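Local coordinates for protein K5 lyase (Enterobacteria phage k1-5, PDB 2X3H) that probably cleaves the K5 capsular polysaccharide (heparosan), a glycosaminoglycan, by beta-elimination, as a trimeric phage tail-spike lyase, at residues 92-105 with 112-125. Residues are numbered along the deposited sequence; the frame is centred on the assembly and turned at random.
Unlike the reference sequence in segment 92-105: I96 (reference Val).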
ATOM      1  N   LYS A  92      35.007 -24.276  -2.094  1.00 18.81           N
ATOM      2  CA  LYS A  92      35.039 -23.753  -0.736  1.00 18.23           C
ATOM      3  C   LYS A  92      34.466 -22.341  -0.678  1.00 16.90           C
ATOM      4  O   LYS A  92      34.354 -21.658  -1.697  1.00 16.57           O
ATOM      5  CB  LYS A  92      36.472 -23.735  -0.202  1.00 19.78           C
ATOM      6  CG  LYS A  92      37.076 -25.103   0.065  1.00 21.48           C
ATOM      7  CD  LYS A  92      38.512 -24.962   0.559  1.00 23.10           C
ATOM      8  CE  LYS A  92      39.132 -26.315   0.872  1.00 23.94           C
ATOM      9  NZ  LYS A  92      40.530 -26.165   1.376  1.00 25.22           N
ATOM     10  N   ALA A  93      34.116 -21.903   0.523  1.00 14.62           N
ATOM     11  CA  ALA A  93      33.721 -20.522   0.722  1.00 13.54           C
ATOM     12  C   ALA A  93      34.989 -19.683   0.696  1.00 13.27           C
ATOM     13  O   ALA A  93      35.939 -19.965   1.421  1.00 14.69           O
ATOM     14  CB  ALA A  93      32.989 -20.363   2.044  1.00 13.46           C
ATOM     15  N   VAL A  94      35.001 -18.660  -0.145  1.00 11.14           N
ATOM     16  CA  VAL A  94      36.195 -17.855  -0.374  1.00 10.83           C
ATOM     17  C   VAL A  94      36.061 -16.542   0.385  1.00 10.64           C
ATOM     18  O   VAL A  94      34.980 -15.945   0.411  1.00  9.81           O
ATOM     19  CB  VAL A  94      36.388 -17.569  -1.891  1.00 11.32           C
ATOM     20  CG1 VAL A  94      37.579 -16.651  -2.146  1.00 12.46           C
ATOM     21  CG2 VAL A  94      36.542 -18.873  -2.679  1.00 11.78           C
ATOM     22  N   THR A  95      37.151 -16.116   1.017  1.00  9.55           N
ATOM     23  CA  THR A  95      37.196 -14.812   1.676  1.00  9.57           C
ATOM     24  C   THR A  95      38.254 -13.959   1.000  1.00 10.48           C
ATOM     25  O   THR A  95      39.422 -14.360   0.914  1.00 10.56           O
ATOM     26  CB  THR A  95      37.530 -14.935   3.182  1.00 10.45           C
ATOM     27  OG1 THR A  95      36.514 -15.694   3.862  1.00 10.79           O
ATOM     28  CG2 THR A  95      37.663 -13.543   3.831  1.00 10.03           C
ATOM     29  N   ILE A  96      37.848 -12.796   0.505  1.00  8.94           N
ATOM     30  CA  ILE A  96      38.777 -11.850  -0.091  1.00  9.81           C
ATOM     31  C   ILE A  96      38.552 -10.505   0.598  1.00  9.65           C
ATOM     32  O   ILE A  96      37.643  -9.755   0.251  1.00  8.77           O
ATOM     33  CB  ILE A  96      38.603 -11.761  -1.623  1.00 10.42           C
ATOM     34  CG1 ILE A  96      38.847 -13.132  -2.257  1.00 11.13           C
ATOM     35  CG2 ILE A  96      39.557 -10.737  -2.213  1.00 11.46           C
ATOM     36  CD1 ILE A  96      38.598 -13.171  -3.757  1.00 12.29           C
ATOM     37  N   SER A  97      39.378 -10.231   1.604  1.00  9.78           N
ATOM     38  CA  SER A  97      39.177  -9.077   2.450  1.00 10.03           C
ATOM     39  C   SER A  97      40.483  -8.344   2.756  1.00 11.12           C
ATOM     40  O   SER A  97      41.571  -8.824   2.407  1.00 10.88           O
ATOM     41  CB  SER A  97      38.485  -9.508   3.755  1.00  9.93           C
ATOM     42  OG  SER A  97      39.349 -10.271   4.591  1.00 10.94           O
ATOM     43  N   ASP A  98      40.349  -7.178   3.385  1.00 11.64           N
ATOM     44  CA  ASP A  98      41.488  -6.381   3.878  1.00 12.60           C
ATOM     45  C   ASP A  98      42.484  -6.027   2.774  1.00 12.53           C
ATOM     46  O   ASP A  98      43.697  -6.188   2.930  1.00 13.66           O
ATOM     47  CB  ASP A  98      42.213  -7.101   5.037  1.00 13.36           C
ATOM     48  CG  ASP A  98      41.370  -7.208   6.305  1.00 14.37           C
ATOM     49  OD1 ASP A  98      40.331  -6.518   6.426  1.00 12.83           O
ATOM     50  OD2 ASP A  98      41.756  -8.000   7.202  1.00 16.13           O
ATOM     51  N   GLY A  99      41.973  -5.536   1.655  1.00 12.27           N
ATOM     52  CA  GLY A  99      42.842  -5.102   0.575  1.00 11.93           C
ATOM     53  C   GLY A  99      42.103  -4.725  -0.685  1.00 12.06           C
ATOM     54  O   GLY A  99      40.873  -4.852  -0.770  1.00 11.38           O
ATOM     55  N   VAL A 100      42.864  -4.233  -1.657  1.00 11.27           N
ATOM     56  CA  VAL A 100      42.363  -3.919  -2.975  1.00 11.13           C
ATOM     57  C   VAL A 100      43.043  -4.881  -3.935  1.00 11.75           C
ATOM     58  O   VAL A 100      44.274  -4.885  -4.063  1.00 12.57           O
ATOM     59  CB  VAL A 100      42.670  -2.458  -3.360  1.00 11.48           C
ATOM     60  CG1 VAL A 100      42.145  -2.154  -4.759  1.00 11.87           C
ATOM     61  CG2 VAL A 100      42.070  -1.492  -2.337  1.00 11.20           C
ATOM     62  N   PHE A 101      42.246  -5.714  -4.594  1.00 10.82           N
ATOM     63  CA  PHE A 101      42.788  -6.827  -5.360  1.00 10.18           C
ATOM     64  C   PHE A 101      42.634  -6.577  -6.840  1.00 11.20           C
ATOM     65  O   PHE A 101      41.550  -6.732  -7.411  1.00 11.51           O
ATOM     66  CB  PHE A 101      42.127  -8.135  -4.926  1.00 10.99           C
ATOM     67  CG  PHE A 101      42.351  -8.457  -3.480  1.00 10.78           C
ATOM     68  CD1 PHE A 101      41.554  -7.881  -2.484  1.00 10.87           C
ATOM     69  CD2 PHE A 101      43.374  -9.321  -3.102  1.00 10.54           C
ATOM     70  CE1 PHE A 101      41.773  -8.163  -1.141  1.00 10.85           C
ATOM     71  CE2 PHE A 101      43.586  -9.626  -1.775  1.00 10.85           C
ATOM     72  CZ  PHE A 101      42.792  -9.045  -0.784  1.00 11.78           C
ATOM     73  N   SER A 102      43.729  -6.146  -7.455  1.00 10.99           N
ATOM     74  CA  SER A 102      43.744  -5.854  -8.872  1.00 11.55           C
ATOM     75  C   SER A 102      43.608  -7.148  -9.648  1.00 11.02           C
ATOM     76  O   SER A 102      44.408  -8.068  -9.464  1.00 12.13           O
ATOM     77  CB  SER A 102      45.056  -5.156  -9.244  1.00 12.11           C
ATOM     78  OG  SER A 102      45.060  -4.841 -10.624  1.00 13.58           O
ATOM     79  N   SER A 103      42.599  -7.231 -10.512  1.00 11.25           N
ATOM     80  CA  SER A 103      42.308  -8.481 -11.199  1.00 11.70           C
ATOM     81  C   SER A 103      41.550  -8.254 -12.505  1.00 12.50           C
ATOM     82  O   SER A 103      40.646  -7.411 -12.579  1.00 12.33           O
ATOM     83  CB  SER A 103      41.552  -9.458 -10.273  1.00 12.60           C
ATOM     84  OG  SER A 103      40.565  -8.779  -9.499  1.00 12.61           O
ATOM     85  N   SER A 104      41.942  -9.001 -13.536  1.00 12.40           N
ATOM     86  CA  SER A 104      41.292  -8.934 -14.841  1.00 13.02           C
ATOM     87  C   SER A 104      40.033  -9.790 -14.820  1.00 12.16           C
ATOM     88  O   SER A 104      39.609 -10.239 -13.756  1.00 12.46           O
ATOM     89  CB  SER A 104      42.250  -9.430 -15.930  1.00 14.41           C
ATOM     90  OG  SER A 104      43.508  -8.786 -15.806  1.00 17.75           O
ATOM     91  N   GLY A 105      39.453 -10.020 -15.995  1.00 12.38           N
ATOM     92  CA  GLY A 105      38.210 -10.787 -16.104  1.00 11.28           C
ATOM     93  C   GLY A 105      38.354 -12.193 -15.558  1.00 11.68           C
ATOM     94  O   GLY A 105      39.396 -12.826 -15.732  1.00 11.43           O
ATOM     95  N   ASN A 112      30.855 -18.347  -4.272  1.00  9.65           N
ATOM     96  CA  ASN A 112      30.730 -18.232  -2.817  1.00  9.15           C
ATOM     97  C   ASN A 112      31.867 -17.362  -2.293  1.00  9.51           C
ATOM     98  O   ASN A 112      32.952 -17.851  -1.968  1.00  9.22           O
ATOM     99  CB  ASN A 112      30.701 -19.597  -2.117  1.00 10.46           C
ATOM    100  CG  ASN A 112      30.401 -19.482  -0.613  1.00 11.66           C
ATOM    101  OD1 ASN A 112      30.477 -18.394  -0.024  1.00 13.02           O
ATOM    102  ND2 ASN A 112      30.062 -20.607   0.009  1.00 13.31           N
ATOM    103  N   LEU A 113      31.602 -16.066  -2.226  1.00  8.64           N
ATOM    104  CA  LEU A 113      32.637 -15.086  -1.937  1.00  9.31           C
ATOM    105  C   LEU A 113      32.137 -14.097  -0.895  1.00  9.57           C
ATOM    106  O   LEU A 113      31.003 -13.607  -0.985  1.00  9.82           O
ATOM    107  CB  LEU A 113      32.976 -14.352  -3.234  1.00  9.94           C
ATOM    108  CG  LEU A 113      33.894 -13.139  -3.193  1.00 11.31           C
ATOM    109  CD1 LEU A 113      35.235 -13.541  -2.593  1.00 11.57           C
ATOM    110  CD2 LEU A 113      34.066 -12.602  -4.626  1.00 12.01           C
ATOM    111  N   ASP A 114      32.984 -13.814   0.090  1.00  9.44           N
ATOM    112  CA  ASP A 114      32.674 -12.850   1.146  1.00  9.32           C
ATOM    113  C   ASP A 114      33.865 -11.906   1.268  1.00  9.50           C
ATOM    114  O   ASP A 114      35.012 -12.359   1.296  1.00  9.09           O
ATOM    115  CB  ASP A 114      32.438 -13.572   2.480  1.00 11.79           C
ATOM    116  CG  ASP A 114      32.216 -12.611   3.646  1.00 15.47           C
ATOM    117  OD1 ASP A 114      31.753 -11.485   3.411  1.00 18.28           O
ATOM    118  OD2 ASP A 114      32.478 -12.997   4.808  1.00 18.93           O
ATOM    119  N   GLY A 115      33.592 -10.603   1.315  1.00  8.13           N
ATOM    120  CA  GLY A 115      34.639  -9.591   1.453  1.00  8.69           C
ATOM    121  C   GLY A 115      34.806  -8.984   2.844  1.00  9.36           C
ATOM    122  O   GLY A 115      35.658  -8.103   3.038  1.00  9.08           O
ATOM    123  N   ARG A 116      34.015  -9.457   3.810  1.00  8.57           N
ATOM    124  CA  ARG A 116      34.067  -8.967   5.196  1.00  9.80           C
ATOM    125  C   ARG A 116      33.939  -7.431   5.329  1.00  9.52           C
ATOM    126  O   ARG A 116      34.345  -6.843   6.344  1.00 10.06           O
ATOM    127  CB  ARG A 116      35.327  -9.487   5.917  1.00  9.52           C
ATOM    128  CG  ARG A 116      35.411 -11.017   5.995  1.00 11.22           C
ATOM    129  CD  ARG A 116      36.730 -11.514   6.618  1.00 11.97           C
ATOM    130  NE  ARG A 116      36.933 -11.057   7.989  1.00 13.94           N
ATOM    131  CZ  ARG A 116      37.993 -10.371   8.404  1.00 13.15           C
ATOM    132  NH1 ARG A 116      38.973 -10.059   7.561  1.00 13.60           N
ATOM    133  NH2 ARG A 116      38.073 -10.000   9.676  1.00 14.85           N
ATOM    134  N   GLY A 117      33.359  -6.797   4.315  1.00  9.32           N
ATOM    135  CA  GLY A 117      33.213  -5.340   4.269  1.00  9.76           C
ATOM    136  C   GLY A 117      34.489  -4.569   3.985  1.00 10.95           C
ATOM    137  O   GLY A 117      34.478  -3.339   3.959  1.00 11.54           O
ATOM    138  N   SER A 118      35.599  -5.270   3.787  1.00 10.07           N
ATOM    139  CA  SER A 118      36.868  -4.573   3.569  1.00 10.85           C
ATOM    140  C   SER A 118      37.587  -4.959   2.284  1.00 10.92           C
ATOM    141  O   SER A 118      38.562  -4.302   1.894  1.00 12.48           O
ATOM    142  CB  SER A 118      37.807  -4.767   4.760  1.00 10.47           C
ATOM    143  OG  SER A 118      38.205  -6.123   4.865  1.00 10.54           O
ATOM    144  N   GLY A 119      37.133  -6.026   1.631  1.00  9.64           N
ATOM    145  CA  GLY A 119      37.714  -6.415   0.355  1.00  9.70           C
ATOM    146  C   GLY A 119      37.189  -5.567  -0.791  1.00  9.98           C
ATOM    147  O   GLY A 119      35.996  -5.235  -0.839  1.00  9.23           O
ATOM    148  N   VAL A 120      38.086  -5.189  -1.698  1.00  9.57           N
ATOM    149  CA  VAL A 120      37.714  -4.488  -2.922  1.00 10.36           C
ATOM    150  C   VAL A 120      38.248  -5.270  -4.114  1.00 11.13           C
ATOM    151  O   VAL A 120      39.449  -5.523  -4.194  1.00 11.34           O
ATOM    152  CB  VAL A 120      38.321  -3.071  -2.973  1.00 10.73           C
ATOM    153  CG1 VAL A 120      37.918  -2.359  -4.279  1.00 11.08           C
ATOM    154  CG2 VAL A 120      37.912  -2.271  -1.744  1.00 11.76           C
ATOM    155  N   LEU A 121      37.361  -5.671  -5.024  1.00 10.96           N
ATOM    156  CA  LEU A 121      37.790  -6.304  -6.261  1.00 10.88           C
ATOM    157  C   LEU A 121      37.913  -5.220  -7.314  1.00 11.97           C
ATOM    158  O   LEU A 121      36.913  -4.659  -7.767  1.00 11.51           O
ATOM    159  CB  LEU A 121      36.799  -7.383  -6.701  1.00 11.29           C
ATOM    160  CG  LEU A 121      36.754  -8.607  -5.784  1.00 12.85           C
ATOM    161  CD1 LEU A 121      35.710  -9.616  -6.258  1.00 12.90           C
ATOM    162  CD2 LEU A 121      38.126  -9.265  -5.721  1.00 13.38           C
ATOM    163  N   SER A 122      39.148  -4.898  -7.683  1.00 11.56           N
ATOM    164  CA  SER A 122      39.394  -3.782  -8.595  1.00 12.04           C
ATOM    165  C   SER A 122      39.758  -4.257  -9.998  1.00 12.60           C
ATOM    166  O   SER A 122      40.841  -4.816 -10.214  1.00 12.98           O
ATOM    167  CB  SER A 122      40.495  -2.883  -8.035  1.00 13.53           C
ATOM    168  OG  SER A 122      40.788  -1.825  -8.927  1.00 13.81           O
ATOM    169  N   HIS A 123      38.855  -4.024 -10.943  1.00 12.09           N
ATOM    170  CA  HIS A 123      39.033  -4.485 -12.315  1.00 12.16           C
ATOM    171  C   HIS A 123      40.293  -3.877 -12.926  1.00 12.61           C
ATOM    172  O   HIS A 123      40.442  -2.650 -13.000  1.00 12.89           O
ATOM    173  CB  HIS A 123      37.799  -4.150 -13.161  1.00 12.09           C
ATOM    174  CG  HIS A 123      37.675  -4.962 -14.417  1.00 11.74           C
ATOM    175  ND1 HIS A 123      36.831  -4.605 -15.448  1.00 11.04           N
ATOM    176  CD2 HIS A 123      38.277  -6.113 -14.807  1.00 11.40           C
ATOM    177  CE1 HIS A 123      36.919  -5.499 -16.420  1.00 11.42           C
ATOM    178  NE2 HIS A 123      37.785  -6.428 -16.053  1.00 12.08           N
ATOM    179  N   ARG A 124      41.191  -4.757 -13.366  1.00 13.19           N
ATOM    180  CA  ARG A 124      42.512  -4.377 -13.880  1.00 14.35           C
ATOM    181  C   ARG A 124      42.478  -4.026 -15.373  1.00 14.44           C
ATOM    182  O   ARG A 124      43.343  -3.296 -15.867  1.00 16.11           O
ATOM    183  CB  ARG A 124      43.485  -5.537 -13.629  1.00 14.97           C
ATOM    184  CG  ARG A 124      44.947  -5.238 -13.871  1.00 16.66           C
ATOM    185  CD  ARG A 124      45.772  -6.498 -13.684  1.00 17.89           C
ATOM    186  NE  ARG A 124      47.194  -6.271 -13.939  1.00 18.78           N
ATOM    187  CZ  ARG A 124      48.032  -5.764 -13.043  1.00 19.01           C
ATOM    188  NH1 ARG A 124      47.590  -5.421 -11.841  1.00 19.32           N
ATOM    189  NH2 ARG A 124      49.315  -5.594 -13.343  1.00 20.10           N
ATOM    190  N   SER A 125      41.484  -4.551 -16.089  1.00 14.10           N
ATOM    191  CA  SER A 125      41.325  -4.281 -17.515  1.00 14.63           C
ATOM    192  C   SER A 125      40.568  -2.986 -17.705  1.00 14.99           C
ATOM    193  O   SER A 125      39.815  -2.566 -16.820  1.00 15.66           O
ATOM    194  CB  SER A 125      40.562  -5.421 -18.198  1.00 14.79           C
ATOM    195  OG  SER A 125      41.078  -6.675 -17.800  1.00 17.27           O
TER
HETATM  196  O   HOH W   1      32.553 -16.865   1.457  1.00 12.95           O
HETATM  197  O   HOH W   2      40.770  -8.490   9.636  1.00 16.21           O
HETATM  198  O   HOH W   3      43.267  -2.811 -10.627  1.00 14.33           O
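V94 pairs with L113 and F101 with L121 in two short parallel ladders. In the first, V94 N donates to N112 O, V94 O accepts from D114 N, and I96 N reaches D114 O at 3.0 Å. In the second, F101 N meets V120 O at 2.8 Å, and the ladder runs on to S103 and R124. I96 O, between the ladders, is buried without a conventional partner; it faces the CA of G115 and of G119, the latter at 3.3 Å.

Apolar side chains meet on the interior face. L113 CD1 lies across I96, 3.6 Å from I96 CD1, and also touches V94 CG1. I96 CG2, anti to the backbone N, sits over one face of the F101 ring and reaches L121 CD2 at a right angle to that side chain; I84 of helix 81-88 packs on I96 and F101. Such rungs, repeated along the chain by parallel pairing with strands 139-142 and 144-147, are those of a right-handed beta-helix, here near its N-terminal end.

Polar side chains bind the corner and the outward-facing side. R116, bent at chi3 (61°), presents NH1 in the guanidinium plane to S97 OG at 3.0 Å, a hydroxyl also hydrogen-bonded to S67 O, and forms a salt bridge to D98 OD2 whose hydrogen bond is weak (NH1 to OD2 3.5 Å). S118 OG donates to D98 OD1 at 2.7 Å from the anti side, tilted 34° out of the carboxylate plane; D98 OD1 also accepts from A93 N of a neighbouring subunit, placing this corner at the trimer interface. At the far end, the extended R124 gives NH1 to S102 OG (2.9 Å) and to T77 O.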